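Local coordinates for protein lysine-sensitive aspartokinase 3 (PDB 2J0W) that catalyses the ATP-dependent phosphorylation of L-aspartate to 4-phospho-L-aspartate, the lysine-inhibited first step of lysine biosynthesis in Escherichia coli, at residues Q136-T148 with A161-R173. Residues are numbered along the deposited sequence; the frame is centred on the assembly and turned at random.
Sequences QAQWFDVRKVMRT and ALAELAALQLLPR
Phe140 and Val145 pack against one side of helix 159-176, the helix of a beta-alpha-beta unit in the amino acid kinase fold that links the outermost strand 137-139 to its parallel neighbour 178-182. The tight part is apolar. Leu170 CD1 lies over one face of the Phe140 ring, 3.7 Å from the ring centroid and 23° off the normal, which meets the criterion for a CH-pi contact; its offset is toward the CD2 side, where Phe140 CD2 and Leu170 CD1 are 3.4 Å apart. Two torsions set this up, since CG stands anti to the backbone N both in Phe140 (chi1 -173°) and in Leu170 (chi1 -174°). Replacing Phe140 by alanine is likely to strip Leu170 CD1 of its aromatic face and leave a gap beside it. Further along, Val145 sets its CG2 branch against Leu165 CB at 3.6 Å, while its CG1 branch faces Ala166 CB. The end of the Leu162 side chain comes in beside Met146, whose SD is 4.0 Å from Leu162 CD1; Leu207 of helix 200-211 touches both Met146 and Leu162, so this end is covered from a second helix.

The looser side is polar and nearer solvent. Lys144 CB packs 3.7 Å from Gln169 NE2, while the extended lysine chain leads the amine away from the helix. Leu165 CD1 lies over one face of the Arg147 guanidinium, 4.2 Å above its plane, and Arg147 NH2 hydrogen-bonds to Ser187 OG. At the far end, Gln138 and Arg173 cross nearly at right angles, both tied to Glu176 OE1, the glutamine by a hydrogen bond through NE2 and the arginine by a salt bridge through NE; between them, Gln138 OE1 rests 3.3 Å from Arg173 CG.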
# COMPACT_ATOMS: atom_id res chain seq x y z
N GLN A 136 -52.56 7.00 -13.16
CA GLN A 136 -52.42 7.77 -11.93
C GLN A 136 -50.92 7.92 -11.71
O GLN A 136 -50.29 7.02 -11.18
CB GLN A 136 -53.02 7.01 -10.75
CG GLN A 136 -54.51 7.13 -10.62
CD GLN A 136 -54.92 8.57 -10.50
OE1 GLN A 136 -55.08 9.28 -11.51
NE2 GLN A 136 -55.10 9.04 -9.25
N ALA A 137 -50.35 9.04 -12.13
CA ALA A 137 -48.91 9.24 -11.94
C ALA A 137 -48.65 10.63 -11.42
O ALA A 137 -48.99 11.61 -12.08
CB ALA A 137 -48.16 9.04 -13.27
N GLN A 138 -48.07 10.73 -10.23
CA GLN A 138 -47.78 12.05 -9.68
C GLN A 138 -46.29 12.37 -9.57
O GLN A 138 -45.45 11.49 -9.37
CB GLN A 138 -48.49 12.23 -8.34
CG GLN A 138 -48.27 11.08 -7.36
CD GLN A 138 -49.11 11.23 -6.11
OE1 GLN A 138 -49.07 12.28 -5.46
NE2 GLN A 138 -49.86 10.18 -5.76
N TRP A 139 -45.99 13.66 -9.70
CA TRP A 139 -44.64 14.18 -9.64
C TRP A 139 -44.28 14.41 -8.18
O TRP A 139 -45.13 14.84 -7.39
CB TRP A 139 -44.58 15.49 -10.42
CG TRP A 139 -43.22 16.10 -10.54
CD1 TRP A 139 -42.28 15.83 -11.49
CD2 TRP A 139 -42.67 17.11 -9.69
NE1 TRP A 139 -41.16 16.61 -11.28
CE2 TRP A 139 -41.37 17.40 -10.18
CE3 TRP A 139 -43.13 17.80 -8.56
CZ2 TRP A 139 -40.53 18.35 -9.58
CZ3 TRP A 139 -42.30 18.75 -7.96
CH2 TRP A 139 -41.01 19.01 -8.47
N PHE A 140 -43.03 14.11 -7.81
CA PHE A 140 -42.57 14.30 -6.44
C PHE A 140 -41.15 14.86 -6.42
O PHE A 140 -40.30 14.41 -7.17
CB PHE A 140 -42.59 12.97 -5.68
CG PHE A 140 -42.30 13.12 -4.23
CD1 PHE A 140 -43.24 13.68 -3.37
CD2 PHE A 140 -41.07 12.72 -3.71
CE1 PHE A 140 -42.96 13.84 -2.00
CE2 PHE A 140 -40.78 12.88 -2.34
CZ PHE A 140 -41.73 13.44 -1.49
N ASP A 141 -40.91 15.82 -5.53
CA ASP A 141 -39.60 16.47 -5.40
C ASP A 141 -38.69 15.76 -4.37
O ASP A 141 -38.78 16.04 -3.17
CB ASP A 141 -39.81 17.93 -4.97
CG ASP A 141 -38.53 18.74 -4.96
OD1 ASP A 141 -37.44 18.18 -4.72
OD2 ASP A 141 -38.62 19.97 -5.19
N VAL A 142 -37.80 14.87 -4.82
CA VAL A 142 -36.94 14.16 -3.88
C VAL A 142 -36.32 15.05 -2.85
O VAL A 142 -36.05 14.61 -1.73
CB VAL A 142 -35.75 13.43 -4.53
CG1 VAL A 142 -36.13 12.01 -4.89
CG2 VAL A 142 -35.24 14.21 -5.71
N ARG A 143 -36.08 16.30 -3.20
CA ARG A 143 -35.45 17.19 -2.23
C ARG A 143 -36.19 17.23 -0.90
O ARG A 143 -35.59 17.53 0.13
CB ARG A 143 -35.30 18.58 -2.84
CG ARG A 143 -34.32 18.57 -4.00
CD ARG A 143 -34.20 19.92 -4.63
NE ARG A 143 -35.44 20.31 -5.27
CZ ARG A 143 -35.61 21.45 -5.94
NH1 ARG A 143 -34.61 22.32 -6.06
NH2 ARG A 143 -36.79 21.72 -6.47
N LYS A 144 -37.48 16.92 -0.91
CA LYS A 144 -38.24 16.91 0.34
C LYS A 144 -37.78 15.74 1.20
O LYS A 144 -37.96 15.74 2.42
CB LYS A 144 -39.74 16.74 0.08
CG LYS A 144 -40.38 17.84 -0.74
CD LYS A 144 -41.84 17.50 -0.98
CE LYS A 144 -42.47 18.40 -2.04
NZ LYS A 144 -43.77 17.84 -2.50
N VAL A 145 -37.16 14.74 0.57
CA VAL A 145 -36.70 13.57 1.29
C VAL A 145 -35.21 13.29 1.31
O VAL A 145 -34.68 12.89 2.35
CB VAL A 145 -37.42 12.33 0.79
CG1 VAL A 145 -36.55 11.11 0.99
CG2 VAL A 145 -38.74 12.18 1.53
N MET A 146 -34.54 13.51 0.18
CA MET A 146 -33.11 13.24 0.06
C MET A 146 -32.22 14.26 0.77
O MET A 146 -31.61 15.10 0.11
CB MET A 146 -32.74 13.20 -1.43
CG MET A 146 -31.31 12.81 -1.73
SD MET A 146 -30.96 11.15 -1.16
CE MET A 146 -31.86 10.22 -2.34
N ARG A 147 -32.14 14.19 2.10
CA ARG A 147 -31.31 15.12 2.86
C ARG A 147 -29.85 14.73 2.77
O ARG A 147 -29.51 13.55 2.93
CB ARG A 147 -31.69 15.12 4.33
CG ARG A 147 -30.99 16.22 5.12
CD ARG A 147 -31.98 17.32 5.41
NE ARG A 147 -32.71 17.67 4.20
CZ ARG A 147 -33.95 18.16 4.20
NH1 ARG A 147 -34.58 18.37 5.35
NH2 ARG A 147 -34.55 18.44 3.05
N THR A 148 -28.97 15.71 2.53
CA THR A 148 -27.54 15.43 2.44
C THR A 148 -26.78 16.48 3.23
O THR A 148 -27.36 17.39 3.77
CB THR A 148 -27.03 15.48 0.97
OG1 THR A 148 -26.97 16.84 0.52
CG2 THR A 148 -27.97 14.69 0.06
N ALA A 161 -32.11 10.50 8.29
CA ALA A 161 -33.03 11.54 7.83
C ALA A 161 -33.86 11.07 6.65
O ALA A 161 -35.08 11.27 6.60
CB ALA A 161 -32.25 12.80 7.47
N LEU A 162 -33.19 10.43 5.69
CA LEU A 162 -33.86 9.93 4.50
C LEU A 162 -34.94 8.90 4.84
O LEU A 162 -35.89 8.72 4.08
CB LEU A 162 -32.83 9.28 3.58
CG LEU A 162 -33.33 8.77 2.24
CD1 LEU A 162 -33.80 9.94 1.41
CD2 LEU A 162 -32.21 8.05 1.52
N ALA A 163 -34.79 8.23 5.98
CA ALA A 163 -35.76 7.23 6.39
C ALA A 163 -37.02 7.87 6.99
O ALA A 163 -38.12 7.56 6.58
CB ALA A 163 -35.13 6.26 7.39
N GLU A 164 -36.85 8.76 7.95
CA GLU A 164 -38.01 9.41 8.57
C GLU A 164 -38.83 10.14 7.51
O GLU A 164 -40.05 9.91 7.38
CB GLU A 164 -37.55 10.41 9.63
CG GLU A 164 -36.55 9.83 10.61
CD GLU A 164 -35.73 10.89 11.30
OE1 GLU A 164 -34.65 10.55 11.84
OE2 GLU A 164 -36.15 12.07 11.30
N LEU A 165 -38.17 11.02 6.75
CA LEU A 165 -38.84 11.79 5.71
C LEU A 165 -39.61 10.94 4.70
O LEU A 165 -40.82 11.11 4.52
CB LEU A 165 -37.81 12.65 4.98
CG LEU A 165 -37.13 13.71 5.87
CD1 LEU A 165 -36.00 14.37 5.11
CD2 LEU A 165 -38.16 14.73 6.31
N ALA A 166 -38.92 10.01 4.05
CA ALA A 166 -39.53 9.14 3.05
C ALA A 166 -40.81 8.46 3.53
O ALA A 166 -41.74 8.26 2.75
CB ALA A 166 -38.52 8.09 2.61
N ALA A 167 -40.86 8.10 4.80
CA ALA A 167 -42.05 7.44 5.34
C ALA A 167 -43.12 8.45 5.72
O ALA A 167 -44.29 8.10 5.85
CB ALA A 167 -41.67 6.59 6.56
N LEU A 168 -42.72 9.70 5.88
CA LEU A 168 -43.68 10.72 6.26
C LEU A 168 -44.23 11.54 5.09
O LEU A 168 -45.29 12.15 5.21
CB LEU A 168 -43.06 11.66 7.31
CG LEU A 168 -42.49 10.95 8.54
CD1 LEU A 168 -41.83 11.95 9.48
CD2 LEU A 168 -43.60 10.20 9.25
N GLN A 169 -43.54 11.53 3.96
CA GLN A 169 -44.00 12.31 2.81
C GLN A 169 -44.09 11.53 1.51
O GLN A 169 -44.90 11.88 0.65
CB GLN A 169 -43.09 13.51 2.58
CG GLN A 169 -42.84 14.38 3.78
CD GLN A 169 -42.60 15.83 3.39
OE1 GLN A 169 -43.54 16.55 3.04
NE2 GLN A 169 -41.35 16.26 3.43
N LEU A 170 -43.26 10.50 1.37
CA LEU A 170 -43.23 9.71 0.15
C LEU A 170 -44.05 8.43 0.18
O LEU A 170 -44.59 8.01 -0.85
CB LEU A 170 -41.77 9.37 -0.21
CG LEU A 170 -41.60 8.64 -1.56
CD1 LEU A 170 -42.02 9.57 -2.68
CD2 LEU A 170 -40.16 8.22 -1.76
N LEU A 171 -44.14 7.79 1.34
CA LEU A 171 -44.88 6.55 1.45
C LEU A 171 -46.35 6.76 1.08
O LEU A 171 -46.87 6.09 0.19
CB LEU A 171 -44.76 5.99 2.87
CG LEU A 171 -45.32 4.58 3.05
CD1 LEU A 171 -44.63 3.63 2.11
CD2 LEU A 171 -45.13 4.13 4.48
N PRO A 172 -47.03 7.70 1.75
CA PRO A 172 -48.44 7.96 1.43
C PRO A 172 -48.68 8.12 -0.06
O PRO A 172 -49.67 7.63 -0.60
CB PRO A 172 -48.74 9.23 2.22
CG PRO A 172 -47.90 9.05 3.45
CD PRO A 172 -46.59 8.53 2.89
N ARG A 173 -47.76 8.81 -0.73
CA ARG A 173 -47.88 9.03 -2.17
C ARG A 173 -47.76 7.72 -2.97
O ARG A 173 -48.34 7.60 -4.05
CB ARG A 173 -46.83 10.04 -2.66
CG ARG A 173 -47.33 11.48 -2.83
CD ARG A 173 -47.75 12.11 -1.52
NE ARG A 173 -49.08 11.70 -1.10
CZ ARG A 173 -49.64 12.05 0.06
NH1 ARG A 173 -48.97 12.81 0.91
NH2 ARG A 173 -50.87 11.65 0.36